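Local coordinates for protein 16S rRNA aminocarboxypropyltransferase (Vulcanisaeta distributa, PDB 5APG) that probably transfers the aminocarboxypropyl group of S-adenosylmethionine to an N1-methylpseudouridine of 16S rRNA, the last step of its hypermodification, at residues D46-T51 with D78-F83; I97-T102 with P140-I145; I109-E114 with Y136-N141. All coordinates share one frame; numbering follows the deposited sequence.

Interaction 1 of 3, residues D46-T51 with D78-F83; sequences DPTVKT and DVHTKF. With EEM ([(3S)-3-amino-4-hydroxy-4-oxo-butyl]-[[(2S,3S,4R,5R)-5-(6-aminopurin-9-yl)-3,4-dihydroxy-oxolan-2-yl]methyl]-methyl-selanium), chain D.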
loop_
_atom_site.group_PDB
_atom_site.type_symbol
_atom_site.label_atom_id
_atom_site.label_comp_id
_atom_site.label_asym_id
_atom_site.label_seq_id
_atom_site.Cartn_x
_atom_site.Cartn_y
_atom_site.Cartn_z
ATOM N N ASP A 46 -5.364 -2.960 1.567
ATOM C CA ASP A 46 -5.528 -4.187 2.326
ATOM C C ASP A 46 -4.832 -5.298 1.565
ATOM O O ASP A 46 -5.340 -5.760 0.545
ATOM C CB ASP A 46 -7.016 -4.499 2.531
ATOM C CG ASP A 46 -7.254 -5.718 3.413
ATOM O OD1 ASP A 46 -6.345 -6.566 3.570
ATOM O OD2 ASP A 46 -8.375 -5.833 3.946
ATOM N N PRO A 47 -3.662 -5.729 2.056
ATOM C CA PRO A 47 -2.888 -6.768 1.370
ATOM C C PRO A 47 -3.523 -8.156 1.444
ATOM O O PRO A 47 -3.051 -9.052 0.747
ATOM C CB PRO A 47 -1.546 -6.740 2.111
ATOM C CG PRO A 47 -1.911 -6.324 3.499
ATOM C CD PRO A 47 -3.028 -5.312 3.321
ATOM N N THR A 48 -4.571 -8.329 2.250
ATOM C CA THR A 48 -5.186 -9.645 2.426
ATOM C C THR A 48 -6.329 -9.939 1.460
ATOM O O THR A 48 -6.787 -11.078 1.381
ATOM C CB THR A 48 -5.739 -9.836 3.862
ATOM O OG1 THR A 48 -6.889 -9.001 4.052
ATOM C CG2 THR A 48 -4.674 -9.502 4.905
ATOM N N VAL A 49 -6.811 -8.925 0.748
ATOM C CA VAL A 49 -7.873 -9.151 -0.237
ATOM C C VAL A 49 -7.252 -9.406 -1.611
ATOM O O VAL A 49 -6.056 -9.196 -1.804
ATOM C CB VAL A 49 -8.856 -7.962 -0.319
ATOM C CG1 VAL A 49 -9.491 -7.702 1.045
ATOM C CG2 VAL A 49 -8.165 -6.706 -0.848
ATOM N N LYS A 50 -8.064 -9.860 -2.561
ATOM C CA LYS A 50 -7.553 -10.250 -3.872
ATOM C C LYS A 50 -7.840 -9.209 -4.950
ATOM O O LYS A 50 -7.360 -9.327 -6.080
ATOM C CB LYS A 50 -8.148 -11.601 -4.288
ATOM C CG LYS A 50 -7.828 -12.733 -3.334
ATOM C CD LYS A 50 -6.317 -12.893 -3.175
ATOM C CE LYS A 50 -5.982 -13.933 -2.114
ATOM N NZ LYS A 50 -6.020 -13.349 -0.741
ATOM N N THR A 51 -8.631 -8.198 -4.601
ATOM C CA THR A 51 -9.052 -7.182 -5.561
ATOM C C THR A 51 -8.014 -6.069 -5.681
ATOM O O THR A 51 -7.827 -5.292 -4.751
ATOM C CB THR A 51 -10.408 -6.564 -5.163
ATOM O OG1 THR A 51 -11.305 -7.603 -4.744
ATOM C CG2 THR A 51 -11.016 -5.802 -6.331
ATOM N N ASP A 78 -3.893 -10.937 10.515
ATOM C CA ASP A 78 -4.863 -10.993 11.603
ATOM C C ASP A 78 -5.647 -9.686 11.741
ATOM O O ASP A 78 -6.867 -9.697 11.903
ATOM C CB ASP A 78 -4.162 -11.320 12.921
ATOM C CG ASP A 78 -5.134 -11.476 14.070
ATOM O OD1 ASP A 78 -5.822 -12.517 14.122
ATOM O OD2 ASP A 78 -5.213 -10.560 14.916
ATOM N N VAL A 79 -4.944 -8.563 11.662
ATOM C CA VAL A 79 -5.570 -7.258 11.855
ATOM C C VAL A 79 -6.554 -6.922 10.734
ATOM O O VAL A 79 -7.692 -6.522 10.995
ATOM C CB VAL A 79 -4.510 -6.144 11.956
ATOM C CG1 VAL A 79 -5.162 -4.767 11.854
ATOM C CG2 VAL A 79 -3.722 -6.287 13.252
ATOM N N HIS A 80 -6.126 -7.094 9.488
ATOM C CA HIS A 80 -6.984 -6.754 8.358
ATOM C C HIS A 80 -8.183 -7.692 8.233
ATOM O O HIS A 80 -9.271 -7.261 7.865
ATOM C CB HIS A 80 -6.189 -6.757 7.053
ATOM C CG HIS A 80 -5.280 -5.578 6.898
ATOM N ND1 HIS A 80 -4.003 -5.546 7.416
ATOM C CD2 HIS A 80 -5.471 -4.380 6.292
ATOM C CE1 HIS A 80 -3.445 -4.380 7.135
ATOM N NE2 HIS A 80 -4.314 -3.658 6.450
ATOM N N THR A 81 -7.992 -8.970 8.540
ATOM C CA THR A 81 -9.074 -9.933 8.364
ATOM C C THR A 81 -10.142 -9.792 9.448
ATOM O O THR A 81 -11.321 -10.044 9.201
ATOM C CB THR A 81 -8.553 -11.387 8.354
ATOM O OG1 THR A 81 -7.812 -11.648 9.552
ATOM C CG2 THR A 81 -7.659 -11.629 7.145
ATOM N N LYS A 82 -9.740 -9.374 10.643
ATOM C CA LYS A 82 -10.671 -9.363 11.767
ATOM C C LYS A 82 -11.336 -8.012 12.035
ATOM O O LYS A 82 -12.391 -7.969 12.662
ATOM C CB LYS A 82 -9.962 -9.839 13.041
ATOM C CG LYS A 82 -9.526 -11.298 12.999
ATOM C CD LYS A 82 -9.428 -11.904 14.396
ATOM C CE LYS A 82 -8.468 -11.130 15.286
ATOM N NZ LYS A 82 -8.135 -11.894 16.523
ATOM N N PHE A 83 -10.751 -6.912 11.566
ATOM C CA PHE A 83 -11.239 -5.605 12.010
ATOM C C PHE A 83 -11.759 -4.647 10.934
ATOM O O PHE A 83 -12.186 -3.541 11.261
ATOM C CB PHE A 83 -10.143 -4.900 12.813
ATOM C CG PHE A 83 -9.728 -5.646 14.049
ATOM C CD1 PHE A 83 -10.480 -5.556 15.210
ATOM C CD2 PHE A 83 -8.588 -6.433 14.054
ATOM C CE1 PHE A 83 -10.107 -6.242 16.351
ATOM C CE2 PHE A 83 -8.205 -7.119 15.193
ATOM C CZ PHE A 83 -8.966 -7.025 16.343
HETATM C C2 EEM D . -1.908 -3.412 -0.076
HETATM N N3 EEM D . -1.435 -2.692 0.896
HETATM C C4 EEM D . -0.154 -2.764 1.211
HETATM C "C1'" EEM D . 0.190 -1.102 3.076
HETATM C "C2'" EEM D . -0.784 -1.788 4.065
HETATM C "C3'" EEM D . 0.071 -2.187 5.085
HETATM C "C4'" EEM D . 1.059 -1.289 5.238
HETATM C "C5'" EEM D . 2.393 -1.869 5.532
HETATM O O EEM D . 6.506 1.062 6.691
HETATM C C EEM D . 6.816 0.519 7.715
HETATM O OXT EEM D . 7.361 1.145 8.607
HETATM C CA EEM D . 6.491 -0.942 7.935
HETATM N N EEM D . 7.147 -1.369 9.140
HETATM C CB EEM D . 4.976 -1.029 8.041
HETATM C CG EEM D . 4.415 -2.430 7.917
HETATM SE SE EEM D . 2.500 -2.379 7.414
HETATM C CE EEM D . 1.733 -4.155 7.502
HETATM O "O4'" EEM D . 1.204 -0.728 3.740
HETATM O "O3'" EEM D . -0.659 -2.560 6.319
HETATM O "O2'" EEM D . -1.574 -0.686 4.527
HETATM N N9 EEM D . 0.619 -2.172 2.133
HETATM C C8 EEM D . 1.834 -2.655 1.962
HETATM N N7 EEM D . 1.871 -3.537 0.989
HETATM C C5 EEM D . 0.632 -3.632 0.477
HETATM N N1 EEM D . -1.205 -4.254 -0.804
HETATM C C6 EEM D . 0.065 -4.408 -0.572
HETATM N N6 EEM D . 0.842 -5.313 -1.321
#
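Asp46 holds CG anti to its backbone N (chi1 -176°) and His80 holds CG anti to its carbonyl carbon, so that the carboxylate and the imidazole lie alongside each other, pointing opposite ways, with planes 41° apart. Their nearest approach is Asp46 OD1 to His80 CB at 3.5 Å. One face of the imidazole is taken by Pro47: its CD lies 3.9 Å from the His80 ring centroid, 13° off the ring normal, a CH-pi contact. At the ring edge, His80 CE1 comes within 3.4 Å of the ribose oxygen O3' of EEM, the selenium analogue of S-adenosylmethionine. The ring's rotation is held by the ND1 bond to the Ala76 carbonyl together with Pro47 on its face. Thr48 adds its methyl, with CG2 3.8 Å from His80 CB.

The loop after strand 43-45 makes a type I turn from Asp46 to Val49, with an Asx turn inside. Thr48 N donates to Asp46 OD1 at 2.8 Å from above the carboxylate plane, while Thr48 OG1 donates to the syn lone pair of the same oxygen at 2.5 Å. OD2 forms a salt bridge with Arg90. Pro47 also borders the adenine, its CB 3.8 Å from EEM N1, so the turn lines the cofactor pocket beside helix 73-83. With two donors on OD1 and an arginine on OD2, Asp46 is likely to stay ionised; it touches ring carbons, but OD1 stays 4.6 Å from His80 NE2. Since ND1 donates to Ala76 O, any added proton would go to NE2, favoured only slightly by Asp46 because Arg90 probably offsets its charge.

Interaction 2 of 3, residues I97-T102 with P140-I145; sequences IAANPT and PNFIII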
loop_
_atom_site.group_PDB
_atom_site.type_symbol
_atom_site.label_atom_id
_atom_site.label_comp_id
_atom_site.label_asym_id
_atom_site.label_seq_id
_atom_site.Cartn_x
_atom_site.Cartn_y
_atom_site.Cartn_z
ATOM N N ILE A 97 7.677 -4.569 -6.577
ATOM C CA ILE A 97 8.904 -4.989 -5.923
ATOM C C ILE A 97 9.331 -3.937 -4.902
ATOM O O ILE A 97 9.390 -2.751 -5.221
ATOM C CB ILE A 97 10.025 -5.209 -6.958
ATOM C CG1 ILE A 97 9.576 -6.211 -8.029
ATOM C CG2 ILE A 97 11.297 -5.674 -6.285
ATOM C CD1 ILE A 97 9.126 -7.544 -7.466
ATOM N N ALA A 98 9.618 -4.367 -3.678
ATOM C CA ALA A 98 10.029 -3.443 -2.621
ATOM C C ALA A 98 11.408 -2.859 -2.910
ATOM O O ALA A 98 12.281 -3.544 -3.446
ATOM C CB ALA A 98 10.026 -4.146 -1.260
ATOM N N ALA A 99 11.596 -1.593 -2.551
ATOM C CA ALA A 99 12.876 -0.920 -2.743
ATOM C C ALA A 99 13.531 -0.532 -1.419
ATOM O O ALA A 99 14.666 -0.061 -1.405
ATOM C CB ALA A 99 12.695 0.316 -3.611
ATOM N N ASN A 100 12.815 -0.715 -0.313
ATOM C CA ASN A 100 13.355 -0.370 1.001
ATOM C C ASN A 100 14.502 -1.317 1.377
ATOM O O ASN A 100 14.559 -2.442 0.881
ATOM C CB ASN A 100 12.241 -0.388 2.060
ATOM C CG ASN A 100 11.717 -1.778 2.348
ATOM O OD1 ASN A 100 12.388 -2.582 2.995
ATOM N ND2 ASN A 100 10.498 -2.063 1.890
ATOM N N PRO A 101 15.429 -0.860 2.238
ATOM C CA PRO A 101 16.620 -1.647 2.590
ATOM C C PRO A 101 16.328 -2.991 3.260
ATOM O O PRO A 101 17.151 -3.896 3.165
ATOM C CB PRO A 101 17.378 -0.728 3.557
ATOM C CG PRO A 101 16.890 0.637 3.258
ATOM C CD PRO A 101 15.457 0.477 2.860
ATOM N N THR A 102 15.183 -3.119 3.920
ATOM C CA THR A 102 14.846 -4.361 4.611
ATOM C C THR A 102 14.468 -5.482 3.648
ATOM O O THR A 102 14.945 -6.611 3.776
ATOM C CB THR A 102 13.685 -4.153 5.602
ATOM O OG1 THR A 102 14.019 -3.104 6.515
ATOM C CG2 THR A 102 13.403 -5.432 6.379
ATOM N N PRO A 140 12.776 7.138 -4.399
ATOM C CA PRO A 140 12.551 7.266 -5.845
ATOM C C PRO A 140 12.873 5.987 -6.621
ATOM O O PRO A 140 12.240 5.724 -7.648
ATOM C CB PRO A 140 13.499 8.401 -6.240
ATOM C CG PRO A 140 13.562 9.251 -5.010
ATOM C CD PRO A 140 13.582 8.255 -3.875
ATOM N N ASN A 141 13.822 5.198 -6.123
ATOM C CA ASN A 141 14.192 3.943 -6.775
ATOM C C ASN A 141 13.037 2.937 -6.829
ATOM O O ASN A 141 13.047 2.025 -7.652
ATOM C CB ASN A 141 15.388 3.306 -6.068
ATOM C CG ASN A 141 16.064 2.242 -6.918
ATOM O OD1 ASN A 141 16.266 2.428 -8.120
ATOM N ND2 ASN A 141 16.412 1.120 -6.300
ATOM N N PHE A 142 12.053 3.102 -5.950
ATOM C CA PHE A 142 10.860 2.257 -5.968
ATOM C C PHE A 142 10.139 2.352 -7.306
ATOM O O PHE A 142 9.688 1.348 -7.853
ATOM C CB PHE A 142 9.905 2.638 -4.837
ATOM C CG PHE A 142 8.618 1.864 -4.845
ATOM C CD1 PHE A 142 8.596 0.531 -4.474
ATOM C CD2 PHE A 142 7.430 2.470 -5.223
ATOM C CE1 PHE A 142 7.409 -0.188 -4.477
ATOM C CE2 PHE A 142 6.241 1.756 -5.231
ATOM C CZ PHE A 142 6.233 0.427 -4.856
ATOM N N ILE A 143 10.033 3.568 -7.832
ATOM C CA ILE A 143 9.415 3.766 -9.136
ATOM C C ILE A 143 10.331 3.260 -10.250
ATOM O O ILE A 143 9.868 2.613 -11.188
ATOM C CB ILE A 143 9.054 5.244 -9.366
ATOM C CG1 ILE A 143 7.906 5.637 -8.433
ATOM C CG2 ILE A 143 8.658 5.489 -10.819
ATOM C CD1 ILE A 143 7.471 7.075 -8.562
ATOM N N ILE A 144 11.628 3.532 -10.132
ATOM C CA ILE A 144 12.602 3.072 -11.126
ATOM C C ILE A 144 12.544 1.559 -11.349
ATOM O O ILE A 144 12.402 1.096 -12.484
ATOM C CB ILE A 144 14.040 3.457 -10.723
ATOM C CG1 ILE A 144 14.195 4.982 -10.675
ATOM C CG2 ILE A 144 15.058 2.841 -11.688
ATOM C CD1 ILE A 144 14.064 5.652 -12.028
ATOM N N ILE A 145 12.651 0.785 -10.273
ATOM C CA ILE A 145 12.719 -0.665 -10.418
ATOM C C ILE A 145 11.352 -1.260 -10.756
ATOM O O ILE A 145 11.268 -2.385 -11.234
ATOM C CB ILE A 145 13.284 -1.344 -9.149
ATOM C CG1 ILE A 145 12.329 -1.182 -7.965
ATOM C CG2 ILE A 145 14.665 -0.787 -8.811
ATOM C CD1 ILE A 145 12.697 -2.054 -6.781
HETATM O O HOH W 1 16.339 1.109 -3.474
#
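The loop 97-102 has no regular structure and passes alongside the first turn of helix 141-153, closest at Ala99 and Phe142, whose CA atoms are 5.0 Å apart. No direct hydrogen bond joins the two segments. Ala99 points its methyl at the helix backbone, CB meeting Phe142 CA at 3.6 Å, a closeness that a one-carbon side chain permits. Phe142 carries CG anti to its backbone N (chi1 177°), which sends the ring along the loop: CE1 approaches Ile97 O at 3.3 Å, and Ala99 N lies near the ring plane at the edge.

Ile145, one turn further on, has CG1 tucked over the backbone, flanked by N and C (chi1 66°). Its CD1 thereby rests 3.7 Å from Ala98 O and 3.9 Å from Ile97 CG2, the two isoleucine chains running roughly perpendicular. In this SPOUT-fold enzyme the contact joins the loop following the edge strand 89-91 to the C-terminal half of the chain, while helix 112-122 meets Phe142 through Glu114 and Ala118. Polar links border the apolar patch. A water donates to Ala99 O at 2.9 Å and accepts from Asn141 ND2 at 2.8 Å, bridging loop and helix. Beyond the segment, Asn146 OD1 accepts from Ile97 N while Asn146 ND2 donates to Phe142 O, so one side chain ties both backbones together.

Interaction 3 of 3, residues I109-E114 with Y136-N141; sequences ILSTIE and YKWGPN. With EEM ([(3S)-3-amino-4-hydroxy-4-oxo-butyl]-[[(2S,3S,4R,5R)-5-(6-aminopurin-9-yl)-3,4-dihydroxy-oxolan-2-yl]methyl]-methyl-selanium), chain D.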
loop_
_atom_site.group_PDB
_atom_site.type_symbol
_atom_site.label_atom_id
_atom_site.label_comp_id
_atom_site.label_asym_id
_atom_site.label_seq_id
_atom_site.Cartn_x
_atom_site.Cartn_y
_atom_site.Cartn_z
ATOM N N ILE A 109 5.461 -7.325 -0.542
ATOM C CA ILE A 109 5.541 -6.877 0.845
ATOM C C ILE A 109 6.196 -5.498 0.929
ATOM O O ILE A 109 7.415 -5.388 1.039
ATOM C CB ILE A 109 6.323 -7.885 1.711
ATOM C CG1 ILE A 109 5.719 -9.291 1.573
ATOM C CG2 ILE A 109 6.355 -7.438 3.165
ATOM C CD1 ILE A 109 4.246 -9.370 1.936
ATOM N N LEU A 110 5.376 -4.449 0.882
ATOM C CA LEU A 110 5.887 -3.084 0.815
ATOM C C LEU A 110 5.832 -2.370 2.160
ATOM O O LEU A 110 5.032 -2.721 3.025
ATOM C CB LEU A 110 5.097 -2.271 -0.217
ATOM C CG LEU A 110 4.928 -2.906 -1.602
ATOM C CD1 LEU A 110 4.148 -1.976 -2.527
ATOM C CD2 LEU A 110 6.286 -3.258 -2.207
ATOM N N SER A 111 6.681 -1.360 2.323
ATOM C CA SER A 111 6.561 -0.458 3.461
ATOM C C SER A 111 5.300 0.378 3.289
ATOM O O SER A 111 4.755 0.476 2.188
ATOM C CB SER A 111 7.788 0.449 3.584
ATOM O OG SER A 111 7.850 1.390 2.519
ATOM N N THR A 112 4.828 0.969 4.379
ATOM C CA THR A 112 3.632 1.793 4.319
ATOM C C THR A 112 3.826 2.951 3.333
ATOM O O THR A 112 2.929 3.261 2.549
ATOM C CB THR A 112 3.256 2.326 5.714
ATOM O OG1 THR A 112 2.937 1.220 6.568
ATOM C CG2 THR A 112 2.044 3.259 5.634
ATOM N N ILE A 113 5.008 3.566 3.338
ATOM C CA ILE A 113 5.227 4.718 2.466
ATOM C C ILE A 113 5.288 4.299 0.993
ATOM O O ILE A 113 4.807 5.023 0.122
ATOM C CB ILE A 113 6.516 5.513 2.858
ATOM C CG1 ILE A 113 6.580 6.825 2.083
ATOM C CG2 ILE A 113 7.794 4.701 2.625
ATOM C CD1 ILE A 113 7.579 7.841 2.646
ATOM N N GLU A 114 5.847 3.124 0.711
ATOM C CA GLU A 114 5.883 2.617 -0.660
ATOM C C GLU A 114 4.473 2.296 -1.140
ATOM O O GLU A 114 4.127 2.514 -2.302
ATOM C CB GLU A 114 6.766 1.368 -0.761
ATOM C CG GLU A 114 8.270 1.649 -0.738
ATOM C CD GLU A 114 9.082 0.396 -0.463
ATOM O OE1 GLU A 114 8.850 -0.237 0.587
ATOM O OE2 GLU A 114 9.939 0.032 -1.297
ATOM N N TYR A 136 12.692 9.418 1.597
ATOM C CA TYR A 136 13.794 8.484 1.836
ATOM C C TYR A 136 14.767 8.517 0.662
ATOM O O TYR A 136 14.366 8.754 -0.474
ATOM C CB TYR A 136 13.270 7.056 2.062
ATOM C CG TYR A 136 12.554 6.878 3.385
ATOM C CD1 TYR A 136 13.264 6.596 4.549
ATOM C CD2 TYR A 136 11.172 7.005 3.474
ATOM C CE1 TYR A 136 12.616 6.442 5.766
ATOM C CE2 TYR A 136 10.515 6.850 4.685
ATOM C CZ TYR A 136 11.242 6.568 5.825
ATOM O OH TYR A 136 10.588 6.420 7.027
ATOM N N LYS A 137 16.046 8.290 0.927
ATOM C CA LYS A 137 17.017 8.341 -0.158
ATOM C C LYS A 137 16.750 7.216 -1.161
ATOM O O LYS A 137 16.976 7.388 -2.358
ATOM C CB LYS A 137 18.452 8.272 0.373
ATOM C CG LYS A 137 18.872 6.937 0.968
ATOM C CD LYS A 137 20.380 6.928 1.191
ATOM C CE LYS A 137 20.821 5.816 2.126
ATOM N NZ LYS A 137 22.277 5.929 2.439
ATOM N N TRP A 138 16.237 6.086 -0.672
ATOM C CA TRP A 138 15.948 4.924 -1.520
ATOM C C TRP A 138 14.559 5.002 -2.161
ATOM O O TRP A 138 14.204 4.175 -3.005
ATOM C CB TRP A 138 16.068 3.625 -0.707
ATOM C CG TRP A 138 15.294 3.653 0.587
ATOM C CD1 TRP A 138 15.789 3.913 1.836
ATOM C CD2 TRP A 138 13.887 3.433 0.753
ATOM N NE1 TRP A 138 14.778 3.866 2.765
ATOM C CE2 TRP A 138 13.600 3.570 2.127
ATOM C CE3 TRP A 138 12.840 3.130 -0.128
ATOM C CZ2 TRP A 138 12.314 3.421 2.641
ATOM C CZ3 TRP A 138 11.563 2.976 0.384
ATOM C CH2 TRP A 138 11.310 3.122 1.756
ATOM N N GLY A 139 13.775 5.991 -1.749
ATOM C CA GLY A 139 12.395 6.130 -2.196
ATOM C C GLY A 139 12.152 6.178 -3.699
ATOM O O GLY A 139 11.389 5.369 -4.226
ATOM N N PRO A 140 12.776 7.138 -4.399
ATOM C CA PRO A 140 12.551 7.266 -5.845
ATOM C C PRO A 140 12.873 5.987 -6.621
ATOM O O PRO A 140 12.240 5.724 -7.648
ATOM C CB PRO A 140 13.499 8.401 -6.240
ATOM C CG PRO A 140 13.562 9.251 -5.010
ATOM C CD PRO A 140 13.582 8.255 -3.875
ATOM N N ASN A 141 13.822 5.198 -6.123
ATOM C CA ASN A 141 14.192 3.943 -6.775
ATOM C C ASN A 141 13.037 2.937 -6.829
ATOM O O ASN A 141 13.047 2.025 -7.652
ATOM C CB ASN A 141 15.388 3.306 -6.068
ATOM C CG ASN A 141 16.064 2.242 -6.918
ATOM O OD1 ASN A 141 16.266 2.428 -8.120
ATOM N ND2 ASN A 141 16.412 1.120 -6.300
HETATM C C2 EEM D . -1.908 -3.412 -0.076
HETATM N N3 EEM D . -1.435 -2.692 0.896
HETATM C C4 EEM D . -0.154 -2.764 1.211
HETATM C "C1'" EEM D . 0.190 -1.102 3.076
HETATM C "C2'" EEM D . -0.784 -1.788 4.065
HETATM C "C3'" EEM D . 0.071 -2.187 5.085
HETATM C "C4'" EEM D . 1.059 -1.289 5.238
HETATM C "C5'" EEM D . 2.393 -1.869 5.532
HETATM O O EEM D . 6.506 1.062 6.691
HETATM C C EEM D . 6.816 0.519 7.715
HETATM O OXT EEM D . 7.361 1.145 8.607
HETATM C CA EEM D . 6.491 -0.942 7.935
HETATM N N EEM D . 7.147 -1.369 9.140
HETATM C CB EEM D . 4.976 -1.029 8.041
HETATM C CG EEM D . 4.415 -2.430 7.917
HETATM SE SE EEM D . 2.500 -2.379 7.414
HETATM C CE EEM D . 1.733 -4.155 7.502
HETATM O "O4'" EEM D . 1.204 -0.728 3.740
HETATM O "O3'" EEM D . -0.659 -2.560 6.319
HETATM O "O2'" EEM D . -1.574 -0.686 4.527
HETATM N N9 EEM D . 0.619 -2.172 2.133
HETATM C C8 EEM D . 1.834 -2.655 1.962
HETATM N N7 EEM D . 1.871 -3.537 0.989
HETATM C C5 EEM D . 0.632 -3.632 0.477
HETATM N N1 EEM D . -1.205 -4.254 -0.804
HETATM C C6 EEM D . 0.065 -4.408 -0.572
HETATM N N6 EEM D . 0.842 -5.313 -1.321
#
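A buried carboxylate meets the rim of an indole here: Glu114 CG lies in the plane of the Trp138 ring at its edge, and Glu114 CD is 3.7 Å from Trp138 CZ3. The carboxylate and ring planes are 69° apart, so this is not a stack but van der Waals packing of the acid's CG and CD on the rim. Trp138 reaches inward with CG held over its own backbone (chi1 50°), one face lying against Tyr136 CB. Ile113, with CG1 anti to its backbone N, extends CD1 to 3.7 Å from Tyr136 CE2, in plane at the edge of the phenol ring.

Ser111 and Glu114 form a capping box at the start of helix 112-122. Glu114 N donates to Ser111 OG at 3.2 Å; in return, Ser111 N donates to Glu114 OE1 at 3.0 Å, from above the carboxylate plane. Ser111 OG also donates to the anti lone pair of that oxygen at 2.7 Å. Asn100 ND2 adds a further bond to OE1, and Ala99 N donates to OE2, so the buried acid is well supplied with donors and probably ionised. An alanine in place of Glu114 would remove the returning half of the capping box and both links to the 97-102 loop, and would probably loosen the indole's seat.

One residue into the capped turn, Thr112 N donates to the carboxylate O of EEM at 2.9 Å with an N-H...O angle of 162°, while Leu110 sets CB beside the adenine, 3.7 Å from EEM N7.

How the interactions relate
Interaction 1 is complete by Phe83, ahead of the segments of interactions 2 and 3, both of which end on 136-145. It lies across the chain's centre from them, 23 and 21 Å away between centres. The segments of interactions 1 and 3 nonetheless approach to about 6 Å between nearest atoms, and EEM contacts both, so the pocket is lined by the turn after strand 43-45, by helix 73-83 and by the start of helix 112-122. Interactions 2 and 3 have centres 6 Å apart, share Pro140 and Asn141, and touch, Pro101 CD packing against Trp138 NE1. The start of helix 112-122 thus carries both the ligand contact and the packing against the loop leading into helix 141-153.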